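Long-range contacts in uncharacterized conserved protein (Methanopyrus kandleri AV19, PDB 2QYA), which is of unknown function, belongs to the DUF424 family of conserved proteins, and forms a two-chain assembly in the crystal: residues A4-G12 with F44-A55; E67-G78 with V102-R112. The protein carries 2 engineered substitutions. One frame throughout, in Å; residues are numbered along the deposited sequence.

Contact 1 (A4-G12 with F44-A55); sequences ARVLLNIHG and FYSGKSMEPDRA. Engineered in segment 44-55: M50 (natural residue Leu).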
# COMPACT_ATOMS: atom_id res chain seq x y z
N ALA A 4 3.67 -27.47 -0.05
CA ALA A 4 3.47 -26.41 -1.07
C ALA A 4 2.81 -25.18 -0.40
O ALA A 4 1.59 -25.17 -0.19
CB ALA A 4 2.58 -26.94 -2.13
N ARG A 5 3.60 -24.16 -0.08
CA ARG A 5 3.11 -23.08 0.79
C ARG A 5 3.31 -21.65 0.25
O ARG A 5 4.35 -21.31 -0.30
CB ARG A 5 3.72 -23.16 2.20
CG ARG A 5 3.30 -24.35 3.06
CD ARG A 5 1.96 -24.14 3.74
NE ARG A 5 1.71 -25.17 4.73
CZ ARG A 5 1.89 -25.03 6.05
NH1 ARG A 5 2.30 -23.88 6.58
NH2 ARG A 5 1.63 -26.05 6.84
N VAL A 6 2.33 -20.81 0.49
CA VAL A 6 2.45 -19.41 0.14
C VAL A 6 2.41 -18.51 1.40
O VAL A 6 1.59 -18.73 2.28
CB VAL A 6 1.34 -19.06 -0.87
CG1 VAL A 6 -0.00 -18.90 -0.15
CG2 VAL A 6 1.68 -17.86 -1.65
N LEU A 7 3.27 -17.49 1.47
CA LEU A 7 3.21 -16.46 2.53
C LEU A 7 2.21 -15.33 2.22
O LEU A 7 2.26 -14.68 1.14
CB LEU A 7 4.60 -15.86 2.78
CG LEU A 7 5.76 -16.86 2.98
CD1 LEU A 7 7.11 -16.20 2.90
CD2 LEU A 7 5.59 -17.61 4.30
N LEU A 8 1.27 -15.10 3.15
CA LEU A 8 0.32 -14.00 3.01
C LEU A 8 0.56 -12.97 4.11
O LEU A 8 0.56 -13.29 5.32
CB LEU A 8 -1.11 -14.51 3.02
CG LEU A 8 -2.28 -13.52 2.91
CD1 LEU A 8 -2.24 -12.60 1.68
CD2 LEU A 8 -3.57 -14.31 2.87
N ASN A 9 0.80 -11.74 3.67
CA ASN A 9 1.09 -10.65 4.55
C ASN A 9 0.10 -9.56 4.20
O ASN A 9 0.15 -9.03 3.08
CB ASN A 9 2.55 -10.23 4.34
CG ASN A 9 3.00 -9.09 5.29
OD1 ASN A 9 2.31 -8.73 6.25
ND2 ASN A 9 4.18 -8.52 5.00
N ILE A 10 -0.83 -9.28 5.12
CA ILE A 10 -1.86 -8.24 4.98
C ILE A 10 -1.67 -7.12 6.02
O ILE A 10 -1.70 -7.38 7.23
CB ILE A 10 -3.29 -8.77 5.20
CG1 ILE A 10 -3.66 -9.85 4.17
CG2 ILE A 10 -4.32 -7.60 5.21
CD1 ILE A 10 -5.00 -10.58 4.44
N HIS A 11 -1.50 -5.89 5.55
CA HIS A 11 -1.40 -4.73 6.41
C HIS A 11 -2.22 -3.55 5.85
O HIS A 11 -2.16 -3.26 4.65
CB HIS A 11 0.06 -4.30 6.56
CG HIS A 11 0.29 -3.45 7.76
ND1 HIS A 11 0.33 -3.96 9.04
CD2 HIS A 11 0.42 -2.11 7.89
CE1 HIS A 11 0.51 -2.98 9.90
NE2 HIS A 11 0.57 -1.84 9.23
N GLY A 12 -3.00 -2.91 6.71
CA GLY A 12 -3.75 -1.73 6.34
C GLY A 12 -3.20 -0.48 7.02
O GLY A 12 -3.00 -0.49 8.24
N PHE A 44 9.84 -7.17 4.31
CA PHE A 44 8.83 -6.93 3.26
C PHE A 44 8.01 -8.16 2.90
O PHE A 44 6.79 -8.09 2.71
CB PHE A 44 9.49 -6.40 2.00
CG PHE A 44 9.71 -4.93 2.02
CD1 PHE A 44 8.73 -4.07 1.56
CD2 PHE A 44 10.90 -4.40 2.52
CE1 PHE A 44 8.93 -2.69 1.57
CE2 PHE A 44 11.11 -3.02 2.54
CZ PHE A 44 10.13 -2.16 2.07
N TYR A 45 8.70 -9.29 2.78
CA TYR A 45 8.05 -10.54 2.47
C TYR A 45 8.18 -11.42 3.69
O TYR A 45 9.28 -11.86 4.02
CB TYR A 45 8.73 -11.20 1.28
CG TYR A 45 8.84 -10.34 0.05
CD1 TYR A 45 7.76 -10.19 -0.82
CD2 TYR A 45 10.03 -9.68 -0.26
CE1 TYR A 45 7.88 -9.39 -1.98
CE2 TYR A 45 10.15 -8.88 -1.41
CZ TYR A 45 9.07 -8.75 -2.25
OH TYR A 45 9.19 -7.98 -3.39
N SER A 46 7.09 -11.65 4.39
CA SER A 46 7.13 -12.46 5.58
C SER A 46 5.72 -12.53 6.05
O SER A 46 5.29 -11.66 6.80
CB SER A 46 7.96 -11.80 6.68
OG SER A 46 7.29 -10.63 7.14
N GLY A 47 5.00 -13.54 5.61
CA GLY A 47 3.59 -13.59 5.91
C GLY A 47 3.23 -14.79 6.72
O GLY A 47 4.09 -15.53 7.18
N LYS A 48 1.94 -14.96 6.94
CA LYS A 48 1.45 -16.21 7.46
C LYS A 48 1.59 -17.29 6.37
O LYS A 48 1.15 -17.09 5.22
CB LYS A 48 -0.01 -16.07 7.89
CG LYS A 48 -0.66 -17.39 8.32
CD LYS A 48 -2.03 -17.15 8.95
CE LYS A 48 -2.71 -18.48 9.27
NZ LYS A 48 -3.90 -18.34 10.16
N SER A 49 2.21 -18.42 6.72
CA SER A 49 2.42 -19.50 5.75
C SER A 49 1.14 -20.27 5.63
O SER A 49 0.57 -20.71 6.64
CB SER A 49 3.60 -20.39 6.15
OG SER A 49 3.81 -21.48 5.23
N MET A 50 0.62 -20.37 4.42
CA MET A 50 -0.60 -21.14 4.24
C MET A 50 -0.68 -21.86 2.90
O MET A 50 0.15 -21.67 2.01
CB MET A 50 -1.87 -20.30 4.55
CG MET A 50 -2.16 -19.10 3.62
SD MET A 50 -3.22 -17.76 4.30
CE MET A 50 -4.75 -18.48 4.64
N GLU A 51 -1.65 -22.75 2.83
CA GLU A 51 -1.93 -23.55 1.67
C GLU A 51 -2.70 -22.68 0.68
O GLU A 51 -3.65 -21.99 1.05
CB GLU A 51 -2.75 -24.79 2.10
CG GLU A 51 -2.97 -25.86 1.02
CD GLU A 51 -1.69 -26.62 0.59
OE1 GLU A 51 -0.62 -26.51 1.27
OE2 GLU A 51 -1.76 -27.33 -0.46
N PRO A 52 -2.29 -22.71 -0.60
CA PRO A 52 -2.83 -21.89 -1.70
C PRO A 52 -4.34 -21.69 -1.64
O PRO A 52 -4.81 -20.56 -1.76
CB PRO A 52 -2.43 -22.67 -2.97
CG PRO A 52 -1.57 -23.86 -2.49
CD PRO A 52 -1.21 -23.60 -1.06
N ASP A 53 -5.09 -22.78 -1.46
CA ASP A 53 -6.55 -22.71 -1.41
C ASP A 53 -7.03 -21.83 -0.26
O ASP A 53 -7.99 -21.09 -0.42
CB ASP A 53 -7.17 -24.09 -1.28
CG ASP A 53 -7.20 -24.85 -2.59
OD1 ASP A 53 -6.54 -24.44 -3.59
OD2 ASP A 53 -7.91 -25.89 -2.61
N ARG A 54 -6.37 -21.93 0.89
CA ARG A 54 -6.70 -21.05 2.01
C ARG A 54 -6.27 -19.60 1.74
O ARG A 54 -6.96 -18.68 2.14
CB ARG A 54 -6.12 -21.55 3.35
CG ARG A 54 -6.88 -20.96 4.56
CD ARG A 54 -6.45 -21.51 5.95
NE ARG A 54 -7.11 -20.81 7.08
CZ ARG A 54 -8.43 -20.83 7.36
NH1 ARG A 54 -8.90 -20.17 8.42
NH2 ARG A 54 -9.28 -21.50 6.58
N ALA A 55 -5.14 -19.42 1.07
CA ALA A 55 -4.72 -18.07 0.69
C ALA A 55 -5.75 -17.39 -0.24
O ALA A 55 -6.18 -16.27 0.03
CB ALA A 55 -3.32 -18.08 0.07

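Contact 2 (E67-G78 with V102-R112); sequences EDEKTVAINALG and VPHVQMYILPR. Engineered in segment 102-112: M107 (natural residue Ile).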
# COMPACT_ATOMS: atom_id res chain seq x y z
N GLU A 67 -13.98 -3.21 -0.08
CA GLU A 67 -14.46 -2.74 -1.37
C GLU A 67 -15.09 -1.35 -1.33
O GLU A 67 -15.14 -0.70 -2.36
CB GLU A 67 -15.44 -3.75 -1.99
CG GLU A 67 -16.69 -3.90 -1.16
CD GLU A 67 -17.66 -4.93 -1.69
OE1 GLU A 67 -17.38 -5.54 -2.75
OE2 GLU A 67 -18.71 -5.12 -1.01
N ASP A 68 -15.58 -0.91 -0.17
CA ASP A 68 -16.20 0.41 -0.07
C ASP A 68 -15.38 1.34 0.80
O ASP A 68 -15.82 2.44 1.12
CB ASP A 68 -17.62 0.35 0.51
CG ASP A 68 -18.62 -0.36 -0.40
OD1 ASP A 68 -18.59 -0.22 -1.62
OD2 ASP A 68 -19.50 -1.05 0.13
N GLU A 69 -14.20 0.92 1.22
CA GLU A 69 -13.53 1.66 2.27
C GLU A 69 -12.08 2.00 2.02
O GLU A 69 -11.59 3.03 2.49
CB GLU A 69 -13.68 0.91 3.59
CG GLU A 69 -14.90 1.39 4.35
CD GLU A 69 -15.68 0.27 4.96
OE1 GLU A 69 -15.03 -0.67 5.49
OE2 GLU A 69 -16.94 0.34 4.91
N LYS A 70 -11.38 1.14 1.29
CA LYS A 70 -9.97 1.33 1.11
C LYS A 70 -9.61 0.91 -0.29
O LYS A 70 -10.34 0.14 -0.92
CB LYS A 70 -9.18 0.46 2.12
CG LYS A 70 -9.47 0.73 3.60
CD LYS A 70 -8.81 2.00 4.08
CE LYS A 70 -9.37 2.40 5.46
NZ LYS A 70 -8.65 3.59 6.05
N THR A 71 -8.48 1.41 -0.76
CA THR A 71 -7.81 0.83 -1.92
C THR A 71 -7.08 -0.45 -1.49
O THR A 71 -6.35 -0.44 -0.48
CB THR A 71 -6.84 1.82 -2.56
OG1 THR A 71 -7.62 2.91 -3.07
CG2 THR A 71 -6.06 1.18 -3.73
N VAL A 72 -7.27 -1.53 -2.25
CA VAL A 72 -6.59 -2.80 -1.99
C VAL A 72 -5.51 -2.97 -3.06
O VAL A 72 -5.81 -3.02 -4.26
CB VAL A 72 -7.58 -4.01 -1.98
CG1 VAL A 72 -6.83 -5.36 -1.88
CG2 VAL A 72 -8.60 -3.87 -0.85
N ALA A 73 -4.25 -2.96 -2.62
CA ALA A 73 -3.11 -3.19 -3.51
C ALA A 73 -2.66 -4.61 -3.28
O ALA A 73 -2.43 -5.01 -2.12
CB ALA A 73 -1.99 -2.20 -3.20
N ILE A 74 -2.57 -5.38 -4.36
CA ILE A 74 -2.09 -6.77 -4.31
C ILE A 74 -0.77 -6.89 -5.05
O ILE A 74 -0.60 -6.37 -6.16
CB ILE A 74 -3.11 -7.76 -4.93
CG1 ILE A 74 -4.46 -7.65 -4.20
CG2 ILE A 74 -2.56 -9.24 -4.95
CD1 ILE A 74 -5.64 -8.08 -4.99
N ASN A 75 0.17 -7.54 -4.39
CA ASN A 75 1.47 -7.85 -4.94
C ASN A 75 1.67 -9.35 -4.69
O ASN A 75 1.60 -9.80 -3.55
CB ASN A 75 2.58 -7.09 -4.21
CG ASN A 75 2.10 -5.77 -3.60
OD1 ASN A 75 2.24 -5.56 -2.39
ND2 ASN A 75 1.52 -4.88 -4.43
N ALA A 76 1.90 -10.10 -5.77
CA ALA A 76 2.19 -11.53 -5.68
C ALA A 76 3.48 -11.89 -6.44
O ALA A 76 3.68 -11.47 -7.58
CB ALA A 76 0.99 -12.35 -6.15
N LEU A 77 4.37 -12.59 -5.77
CA LEU A 77 5.62 -13.03 -6.33
C LEU A 77 5.78 -14.57 -6.20
O LEU A 77 5.80 -15.13 -5.07
CB LEU A 77 6.79 -12.31 -5.65
CG LEU A 77 8.21 -12.65 -6.13
CD1 LEU A 77 8.52 -12.07 -7.55
CD2 LEU A 77 9.28 -12.26 -5.09
N GLY A 78 5.92 -15.23 -7.35
CA GLY A 78 6.04 -16.69 -7.43
C GLY A 78 4.89 -17.36 -8.15
O GLY A 78 3.79 -16.83 -8.26
N VAL A 102 10.65 -15.02 -12.59
CA VAL A 102 9.65 -15.50 -11.61
C VAL A 102 8.32 -14.79 -11.82
O VAL A 102 8.30 -13.58 -11.95
CB VAL A 102 10.13 -15.28 -10.15
CG1 VAL A 102 9.09 -15.82 -9.16
CG2 VAL A 102 11.48 -15.95 -9.90
N PRO A 103 7.19 -15.53 -11.83
CA PRO A 103 5.90 -14.86 -12.02
C PRO A 103 5.63 -13.76 -10.99
O PRO A 103 6.00 -13.88 -9.81
CB PRO A 103 4.89 -16.00 -11.90
CG PRO A 103 5.67 -17.25 -12.28
CD PRO A 103 7.04 -17.00 -11.73
N HIS A 104 5.01 -12.68 -11.45
CA HIS A 104 4.76 -11.52 -10.61
C HIS A 104 3.49 -10.86 -11.09
O HIS A 104 3.23 -10.82 -12.29
CB HIS A 104 5.93 -10.55 -10.70
CG HIS A 104 5.76 -9.31 -9.86
ND1 HIS A 104 5.45 -8.09 -10.40
CD2 HIS A 104 5.92 -9.11 -8.53
CE1 HIS A 104 5.40 -7.18 -9.45
NE2 HIS A 104 5.68 -7.77 -8.30
N VAL A 105 2.67 -10.40 -10.16
CA VAL A 105 1.53 -9.55 -10.46
C VAL A 105 1.40 -8.43 -9.41
O VAL A 105 1.62 -8.65 -8.22
CB VAL A 105 0.21 -10.33 -10.69
CG1 VAL A 105 -0.47 -10.77 -9.37
CG2 VAL A 105 -0.77 -9.45 -11.54
N GLN A 106 1.08 -7.22 -9.91
CA GLN A 106 0.69 -6.08 -9.09
C GLN A 106 -0.68 -5.53 -9.56
O GLN A 106 -0.87 -5.31 -10.79
CB GLN A 106 1.77 -5.02 -9.14
CG GLN A 106 1.72 -3.97 -8.01
CD GLN A 106 3.10 -3.63 -7.43
OE1 GLN A 106 3.20 -3.06 -6.35
NE2 GLN A 106 4.15 -4.00 -8.15
N MET A 107 -1.61 -5.36 -8.62
CA MET A 107 -2.97 -4.89 -8.87
C MET A 107 -3.40 -3.80 -7.87
O MET A 107 -3.08 -3.86 -6.68
CB MET A 107 -4.00 -6.01 -8.71
CG MET A 107 -3.71 -7.40 -9.24
SD MET A 107 -5.17 -8.42 -8.89
CE MET A 107 -6.44 -7.54 -9.76
N TYR A 108 -4.14 -2.80 -8.35
CA TYR A 108 -4.74 -1.81 -7.48
C TYR A 108 -6.22 -1.92 -7.69
O TYR A 108 -6.71 -1.81 -8.82
CB TYR A 108 -4.26 -0.42 -7.81
CG TYR A 108 -2.76 -0.29 -7.64
CD1 TYR A 108 -2.20 -0.08 -6.37
CD2 TYR A 108 -1.91 -0.46 -8.74
CE1 TYR A 108 -0.83 0.00 -6.20
CE2 TYR A 108 -0.53 -0.36 -8.58
CZ TYR A 108 -0.01 -0.14 -7.30
OH TYR A 108 1.35 -0.04 -7.12
N ILE A 109 -6.94 -2.18 -6.60
CA ILE A 109 -8.37 -2.33 -6.65
C ILE A 109 -8.88 -1.19 -5.83
O ILE A 109 -8.76 -1.21 -4.60
CB ILE A 109 -8.81 -3.66 -6.06
CG1 ILE A 109 -8.09 -4.82 -6.78
CG2 ILE A 109 -10.35 -3.81 -6.16
CD1 ILE A 109 -8.43 -6.21 -6.23
N LEU A 110 -9.41 -0.16 -6.51
CA LEU A 110 -9.92 1.02 -5.82
C LEU A 110 -11.33 0.77 -5.29
O LEU A 110 -12.02 -0.10 -5.79
CB LEU A 110 -9.82 2.29 -6.72
CG LEU A 110 -8.42 2.94 -6.62
CD1 LEU A 110 -7.30 2.15 -7.35
CD2 LEU A 110 -8.45 4.39 -7.08
N PRO A 111 -11.77 1.52 -4.27
CA PRO A 111 -13.12 1.28 -3.75
C PRO A 111 -14.24 1.61 -4.75
O PRO A 111 -14.02 2.39 -5.71
CB PRO A 111 -13.25 2.25 -2.57
CG PRO A 111 -11.94 2.83 -2.33
CD PRO A 111 -11.07 2.59 -3.54
N ARG A 112 -15.42 1.04 -4.52
CA ARG A 112 -16.59 1.39 -5.31
C ARG A 112 -16.96 2.84 -5.06
O ARG A 112 -16.89 3.34 -3.92
CB ARG A 112 -17.77 0.47 -4.99
CG ARG A 112 -17.49 -0.98 -5.35
CD ARG A 112 -18.62 -1.95 -5.12
NE ARG A 112 -19.19 -1.95 -3.77
CZ ARG A 112 -20.33 -2.59 -3.48
NH1 ARG A 112 -20.96 -3.25 -4.45
NH2 ARG A 112 -20.85 -2.58 -2.27
O HOH W 1 -11.21 -1.71 -2.91

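Contact 1 (A4-G12 with F44-A55)
V6, L7 and L8 run antiparallel to K48, S49 and M50, the short strand axes 4.6 Å apart and inclined at 140°. V6 and M50 exchange two backbone bonds, V6 N to M50 O (2.8 Å) and M50 N to V6 O. L8 and K48 form the second hydrogen-bonded pair, and L7 with S49 between them is non-hydrogen-bonded. At N9 the two backbones close to 4.1 Å between the CA atoms of N9 and G47, where any CB on G47 would collide with L8 O. On the helix-facing side, SD of M50, an engineered methionine, lies 3.8 Å from L8 CD2, while V6 CG1 presses tightly on A55 CB at 3.4 Å. On the other face, S49 carries OG opposite its own N (chi1 178°), where R5 NH1 can reach it and donates to it (3.1 Å, 152° at the hydrogen); the same hydroxyl is also bonded to E24. With an alanine at S49, the R5 guanidinium would probably lose its tether and swing more loosely, and E24 would lose a partner. A short antiparallel strand, outermost in the mixed sheet of this chain, thus leads through E51, the N-cap residue, into helix 52-66.

Contact 2 (E67-G78 with V102-R112)
R112 leaves its backbone with CG anti to the carbonyl carbon (chi1 -64°) and bends at chi3 (-54°), which brings its guanidinium back to D68, whose CG stands beside the backbone N. The grip is side-on and nearly coplanar: R112 NE donates to D68 OD1 at 2.8 Å, and R112 NH2 meets the syn lone pair of D68 OD2 at 3.2 Å, almost straight at 176°. E67 stacks its carboxylate over one guanidinium face, with OE2 3.6 Å from R112 NH2, an attraction of charges alone. Two acidic groups therefore share one arginine, which probably eases their mutual repulsion, and R112 N fixes the same end by bonding to E67 O. P111 packs its ring against the K70 carbonyl, and a water bridges K70 O and I109 O.

Beyond this end the strands run antiparallel with paired bonds at V72-I109, I74-M107 and A76-V105, and G78 N closes the ladder on P103 O at 2.8 Å. I74 CD1 touches both I109 CD1 (3.6 Å) and the sulfur of the engineered M107 (3.9 Å); on the other face A73 CB rests on Y108 CD1 (3.8 Å). The face carrying V72, A76, V105, M107 and I109 is covered by helices 52-66 and 79-87, whereas H104, Q106 and Y108 meet the second subunit, and strand 16-23 flanks 71-77 on the side away from 103-109.

How the contacts relate
Contact 1 is complete along the chain ahead of contact 2, and helix 52-66, whose first turn belongs to contact 1, leads directly toward strand 71-77 of contact 2. Their centres lie 14 Å apart and the nearest atoms about 4 Å. Both belong to one mixed sheet: strand 16-23 lies between 6-13 and 71-77, so contact 1 lies at one border of the sheet within this chain and contact 2 farther across, beside short strand 97-98. Helices 52-66 and 79-87 pack on side chains from both contacts and so tie the two regions together over one face. Each contact also reaches the second subunit, F44 of one chain meeting K70 of the other in a cation-pi contact, so both contribute to the dimer interface.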